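Local coordinates for type IV secretion system protein DotB (Yersinia pseudotuberculosis IP 31758, PDB 6GEF), which probably hydrolyses ATP as a hexameric motor of the type IVb secretion system, in the manner of the secretion ATPases of the GspE family, at residues 48-54 / 64-69; 130-135 / 147-153. Numbering follows the deposited sequence.

Contact 1: residues 48-54 / 64-69; sequences FLAHEAS and ISAKVK
How a helix gives way to a sheet is well illustrated where 48-54 packs on 64-69. F48, in the last turn of its helix, points toward the strand with chi1 m (-82°). A66 CB sits 3.5 Å from the F48 ring centroid, 13° off the normal, a CH-pi contact, while I64 CG2 meets the ring edge 3.2 Å from F48 CE2. H51 brings its O to 3.3 Å from V68 CG1; its CB, pointing sideways, lies 3.8 Å from V68 CG2, while the ring leads away and its NE2 is hydrogen-bonded to F25 O. E52 then takes positive phi (63/41): its N bonds to L49 O at 3.0 Å, and A53 N reaches F48 O weakly at 3.3 Å, the Schellman motif that stops the helix. At extended angles (-71/134), A53 has its CA 3.7 Å from V68 CA, and its CB touches both A66 CB (3.6 Å) and V68 CG2 (3.4 Å). S54 N hydrogen-bonds to K67 O (2.9 Å, 147°), where the chain turns a corner. Helix 38-50 thus leads into strand 53-59, strand 65-68 lies between strands 53-59 and 71-74, and K67 NZ hydrogen-bonds to N258 OD1 of the second subunit.

Contact 2: residues 130-135 / 147-153; sequences GYRVNI and EIVMRSI
Side chains of an antiparallel pair alternate between two faces, which 130-135 and 147-153 fill differently. The N-to-C directions of these short segments make 153°, their axes approaching to 4.1 Å. In the hydrogen-bonded pairs R132/R151 and N134/V149, N of each residue lies 2.9 Å from O of the other, as does I153 N from G130 O. Y131/S152, V133/M150 and I135/I148 are non-hydrogen-bonded. On their face M150 fills the corner beside Y131 and V133, CB 3.8 Å from Y131 CD2, SD 3.9 Å from V133 CG2 and, in an oblique Met-aromatic contact, 5.4 Å from the Y131 ring centroid. I148 CG2 meets V133 CG1 (3.8 Å). On the face of R132, R151 and I153, R151 (chi3 m) folds its guanidinium over R132 CB (NH2 to CB 3.2 Å), and R132 lays CG against I153 CG1 (3.6 Å); R132 NH1 is hydrogen-bonded to I219 O and salt-bridged to E220. Consecutive and joined by a short turn, strands 128-140 and 143-153 form a beta hairpin of the N-terminal antiparallel sheet.

How the contacts relate
The two contacts show one sheet serving two kinds of junction. Contact 2 is the more buried and buries 741 Å² against 415 Å² in contact 1, which is only partly buried. Regular backbone bonding dominates contact 2, whereas contact 1 relies chiefly on apolar packing beneath a helix end. They meet where strands 53-59 and 143-153 run side by side: S54 O lies 2.9 Å from S152 N, a probable hydrogen bond. The helix whose end forms contact 1 also covers Y131 and M150 of contact 2, through L49, F41 and V45. Each also meets the second subunit through polar side chains, K67 in contact 1 and E147, salt-bridged to R255 of that subunit, in contact 2.

Contact 1: residues 48-54 / 64-69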
loop_
_atom_site.group_PDB
_atom_site.type_symbol
_atom_site.label_atom_id
_atom_site.label_comp_id
_atom_site.label_asym_id
_atom_site.label_seq_id
_atom_site.Cartn_x
_atom_site.Cartn_y
_atom_site.Cartn_z
ATOM N N PHE A 48 8.111 50.890 11.825
ATOM C CA PHE A 48 6.867 50.128 11.925
ATOM C C PHE A 48 6.612 49.681 13.348
ATOM O O PHE A 48 5.450 49.586 13.767
ATOM C CB PHE A 48 6.883 48.930 10.957
ATOM C CG PHE A 48 6.520 49.288 9.550
ATOM C CD1 PHE A 48 5.431 50.090 9.285
ATOM C CD2 PHE A 48 7.257 48.817 8.483
ATOM C CE1 PHE A 48 5.075 50.413 7.973
ATOM C CE2 PHE A 48 6.897 49.133 7.180
ATOM C CZ PHE A 48 5.814 49.942 6.935
ATOM N N LEU A 49 7.649 49.360 14.104
ATOM C CA LEU A 49 7.459 48.858 15.469
ATOM C C LEU A 49 6.987 49.942 16.399
ATOM O O LEU A 49 6.216 49.687 17.322
ATOM C CB LEU A 49 8.753 48.210 15.976
ATOM C CG LEU A 49 8.611 47.247 17.154
ATOM C CD1 LEU A 49 9.980 46.638 17.452
ATOM C CD2 LEU A 49 8.038 47.947 18.345
ATOM N N ALA A 50 7.440 51.176 16.217
ATOM C CA ALA A 50 6.818 52.326 16.876
ATOM C C ALA A 50 5.285 52.328 16.699
ATOM O O ALA A 50 4.559 52.692 17.606
ATOM C CB ALA A 50 7.432 53.623 16.385
ATOM N N HIS A 51 4.833 51.911 15.541
ATOM C CA HIS A 51 3.405 51.909 15.221
ATOM C C HIS A 51 2.669 50.652 15.701
ATOM O O HIS A 51 1.468 50.574 15.504
ATOM C CB HIS A 51 3.185 52.078 13.712
ATOM C CG HIS A 51 3.394 53.482 13.229
ATOM N ND1 HIS A 51 2.387 54.419 13.273
ATOM C CD2 HIS A 51 4.470 54.104 12.695
ATOM C CE1 HIS A 51 2.834 55.564 12.802
ATOM N NE2 HIS A 51 4.095 55.396 12.449
ATOM N N GLU A 52 3.383 49.696 16.303
ATOM C CA GLU A 52 2.792 48.474 16.797
ATOM C C GLU A 52 2.185 47.661 15.647
ATOM O O GLU A 52 1.151 46.960 15.826
ATOM C CB GLU A 52 1.743 48.713 17.902
ATOM C CG GLU A 52 2.204 49.582 19.052
ATOM C CD GLU A 52 3.295 48.878 19.873
ATOM O OE1 GLU A 52 3.058 47.696 20.232
ATOM O OE2 GLU A 52 4.382 49.478 20.151
ATOM N N ALA A 53 2.879 47.611 14.519
ATOM C CA ALA A 53 2.467 46.745 13.415
ATOM C C ALA A 53 2.705 45.294 13.788
ATOM O O ALA A 53 3.756 44.940 14.308
ATOM C CB ALA A 53 3.232 47.092 12.152
ATOM N N SER A 54 1.718 44.439 13.532
ATOM C CA SER A 54 1.860 43.018 13.763
ATOM C C SER A 54 2.698 42.357 12.676
ATOM O O SER A 54 3.525 41.488 12.958
ATOM C CB SER A 54 0.493 42.356 13.884
ATOM O OG SER A 54 -0.350 42.746 12.839
ATOM N N ILE A 64 7.386 48.966 1.200
ATOM C CA ILE A 64 7.338 48.181 2.404
ATOM C C ILE A 64 6.053 48.489 3.168
ATOM O O ILE A 64 5.841 49.606 3.572
ATOM C CB ILE A 64 8.590 48.348 3.270
ATOM C CG1 ILE A 64 9.792 47.712 2.617
ATOM C CG2 ILE A 64 8.389 47.788 4.665
ATOM C CD1 ILE A 64 11.053 47.768 3.477
ATOM N N SER A 65 5.232 47.464 3.404
ATOM C CA SER A 65 3.932 47.614 4.016
ATOM C C SER A 65 3.859 46.796 5.288
ATOM O O SER A 65 4.560 45.786 5.436
ATOM C CB SER A 65 2.824 47.153 3.054
ATOM O OG SER A 65 2.904 47.793 1.806
ATOM N N ALA A 66 3.022 47.258 6.213
ATOM C CA ALA A 66 2.840 46.571 7.487
ATOM C C ALA A 66 1.355 46.596 7.840
ATOM O O ALA A 66 0.635 47.536 7.500
ATOM C CB ALA A 66 3.655 47.214 8.594
ATOM N N LYS A 67 0.909 45.560 8.531
ATOM C CA LYS A 67 -0.395 45.535 9.152
ATOM C C LYS A 67 -0.291 46.153 10.552
ATOM O O LYS A 67 -0.162 45.483 11.555
ATOM C CB LYS A 67 -0.940 44.101 9.198
ATOM C CG LYS A 67 -1.442 43.610 7.864
ATOM C CD LYS A 67 -2.189 42.316 8.008
ATOM C CE LYS A 67 -2.745 41.816 6.680
ATOM N NZ LYS A 67 -3.274 40.435 6.856
ATOM N N VAL A 68 -0.380 47.460 10.586
ATOM C CA VAL A 68 -0.564 48.209 11.832
ATOM C C VAL A 68 -2.059 48.100 12.220
ATOM O O VAL A 68 -2.945 48.411 11.426
ATOM C CB VAL A 68 -0.168 49.663 11.673
ATOM C CG1 VAL A 68 -0.553 50.465 12.903
ATOM C CG2 VAL A 68 1.311 49.790 11.385
ATOM N N LYS A 69 -2.291 47.602 13.438
ATOM C CA LYS A 69 -3.628 47.466 13.975
ATOM C C LYS A 69 -4.627 46.952 12.954
ATOM O O LYS A 69 -5.621 47.613 12.587
ATOM C CB LYS A 69 -4.075 48.781 14.620
ATOM C CG LYS A 69 -3.377 49.019 15.983
ATOM C CD LYS A 69 -3.097 50.523 16.162
ATOM C CE LYS A 69 -2.187 50.765 17.340
ATOM N NZ LYS A 69 -2.082 52.199 17.677
#

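Contact 2: residues 130-135 / 147-153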
loop_
_atom_site.group_PDB
_atom_site.type_symbol
_atom_site.label_atom_id
_atom_site.label_comp_id
_atom_site.label_asym_id
_atom_site.label_seq_id
_atom_site.Cartn_x
_atom_site.Cartn_y
_atom_site.Cartn_z
ATOM N N GLY A 130 11.711 40.312 18.109
ATOM C CA GLY A 130 11.780 39.218 17.145
ATOM C C GLY A 130 10.719 39.328 16.089
ATOM O O GLY A 130 9.639 39.864 16.306
ATOM N N TYR A 131 11.038 38.781 14.928
ATOM C CA TYR A 131 10.087 38.614 13.821
ATOM C C TYR A 131 10.236 37.226 13.245
ATOM O O TYR A 131 11.337 36.712 13.129
ATOM C CB TYR A 131 10.315 39.672 12.738
ATOM C CG TYR A 131 9.914 41.073 13.156
ATOM C CD1 TYR A 131 10.767 41.857 13.953
ATOM C CD2 TYR A 131 8.680 41.610 12.787
ATOM C CE1 TYR A 131 10.391 43.120 14.331
ATOM C CE2 TYR A 131 8.337 42.886 13.173
ATOM C CZ TYR A 131 9.205 43.633 13.960
ATOM O OH TYR A 131 8.829 44.918 14.315
ATOM N N ARG A 132 9.117 36.632 12.861
ATOM C CA ARG A 132 9.099 35.402 12.068
ATOM C C ARG A 132 9.108 35.784 10.593
ATOM O O ARG A 132 8.183 36.441 10.110
ATOM C CB ARG A 132 7.852 34.582 12.390
ATOM C CG ARG A 132 7.591 34.429 13.891
ATOM C CD ARG A 132 6.342 33.626 14.129
ATOM N NE ARG A 132 6.098 33.434 15.558
ATOM C CZ ARG A 132 6.602 32.448 16.299
ATOM N NH1 ARG A 132 6.283 32.332 17.574
ATOM N NH2 ARG A 132 7.397 31.547 15.737
ATOM N N VAL A 133 10.142 35.376 9.870
ATOM C CA VAL A 133 10.358 35.757 8.494
ATOM C C VAL A 133 10.059 34.552 7.614
ATOM O O VAL A 133 10.780 33.549 7.630
ATOM C CB VAL A 133 11.819 36.234 8.270
ATOM C CG1 VAL A 133 12.048 36.632 6.817
ATOM C CG2 VAL A 133 12.128 37.389 9.214
ATOM N N ASN A 134 8.986 34.654 6.838
ATOM C CA ASN A 134 8.730 33.761 5.725
ATOM C C ASN A 134 9.100 34.443 4.423
ATOM O O ASN A 134 8.670 35.557 4.174
ATOM C CB ASN A 134 7.246 33.365 5.700
ATOM C CG ASN A 134 6.857 32.685 4.413
ATOM O OD1 ASN A 134 6.288 33.315 3.522
ATOM N ND2 ASN A 134 7.108 31.403 4.335
ATOM N N ILE A 135 9.889 33.761 3.604
ATOM C CA ILE A 135 10.243 34.213 2.266
ATOM C C ILE A 135 9.690 33.218 1.253
ATOM O O ILE A 135 10.103 32.077 1.236
ATOM C CB ILE A 135 11.776 34.371 2.114
ATOM C CG1 ILE A 135 12.303 35.372 3.133
ATOM C CG2 ILE A 135 12.135 34.825 0.710
ATOM C CD1 ILE A 135 13.739 35.748 2.977
ATOM N N GLU A 147 8.655 37.273 -1.959
ATOM C CA GLU A 147 7.865 38.086 -1.008
ATOM C C GLU A 147 8.303 37.722 0.400
ATOM O O GLU A 147 8.417 36.538 0.731
ATOM C CB GLU A 147 6.360 37.821 -1.177
ATOM C CG GLU A 147 5.528 39.090 -1.209
ATOM C CD GLU A 147 4.539 39.163 -0.080
ATOM O OE1 GLU A 147 3.832 38.155 0.158
ATOM O OE2 GLU A 147 4.442 40.235 0.551
ATOM N N ILE A 148 8.530 38.736 1.216
ATOM C CA ILE A 148 8.933 38.564 2.609
ATOM C C ILE A 148 7.774 39.003 3.497
ATOM O O ILE A 148 7.186 40.074 3.284
ATOM C CB ILE A 148 10.198 39.375 2.944
ATOM C CG1 ILE A 148 11.360 38.955 2.039
ATOM C CG2 ILE A 148 10.574 39.195 4.390
ATOM C CD1 ILE A 148 12.164 40.139 1.506
ATOM N N VAL A 149 7.444 38.169 4.479
ATOM C CA VAL A 149 6.495 38.508 5.522
ATOM C C VAL A 149 7.140 38.289 6.870
ATOM O O VAL A 149 7.659 37.216 7.145
ATOM C CB VAL A 149 5.209 37.652 5.394
ATOM C CG1 VAL A 149 4.208 38.027 6.471
ATOM C CG2 VAL A 149 4.557 37.879 4.031
ATOM N N MET A 150 7.128 39.322 7.701
ATOM C CA MET A 150 7.691 39.277 9.048
ATOM C C MET A 150 6.574 39.496 10.051
ATOM O O MET A 150 5.825 40.463 9.952
ATOM C CB MET A 150 8.765 40.357 9.240
ATOM C CG MET A 150 9.748 40.456 8.078
ATOM S SD MET A 150 11.343 41.171 8.632
ATOM C CE MET A 150 10.790 42.799 8.991
ATOM N N ARG A 151 6.477 38.583 11.027
ATOM C CA ARG A 151 5.418 38.612 12.024
ATOM C C ARG A 151 6.055 38.851 13.379
ATOM O O ARG A 151 6.777 37.973 13.899
ATOM C CB ARG A 151 4.627 37.283 12.019
ATOM C CG ARG A 151 3.753 37.123 10.774
ATOM C CD ARG A 151 3.548 35.675 10.366
ATOM N NE ARG A 151 4.817 34.996 10.075
ATOM C CZ ARG A 151 5.078 33.723 10.370
ATOM N NH1 ARG A 151 4.163 32.952 11.004
ATOM N NH2 ARG A 151 6.263 33.215 10.008
ATOM N N SER A 152 5.780 40.000 13.975
ATOM C CA SER A 152 6.292 40.301 15.316
ATOM C C SER A 152 6.028 39.147 16.280
ATOM O O SER A 152 4.953 38.605 16.305
ATOM C CB SER A 152 5.669 41.588 15.852
ATOM O OG SER A 152 4.382 41.332 16.352
ATOM N N ILE A 153 7.038 38.778 17.043
ATOM C CA ILE A 153 6.921 37.777 18.099
ATOM C C ILE A 153 6.781 38.514 19.453
ATOM O O ILE A 153 7.615 39.358 19.779
ATOM C CB ILE A 153 8.151 36.879 18.160
ATOM C CG1 ILE A 153 8.565 36.434 16.754
ATOM C CG2 ILE A 153 7.878 35.668 19.058
ATOM C CD1 ILE A 153 9.677 35.404 16.729
#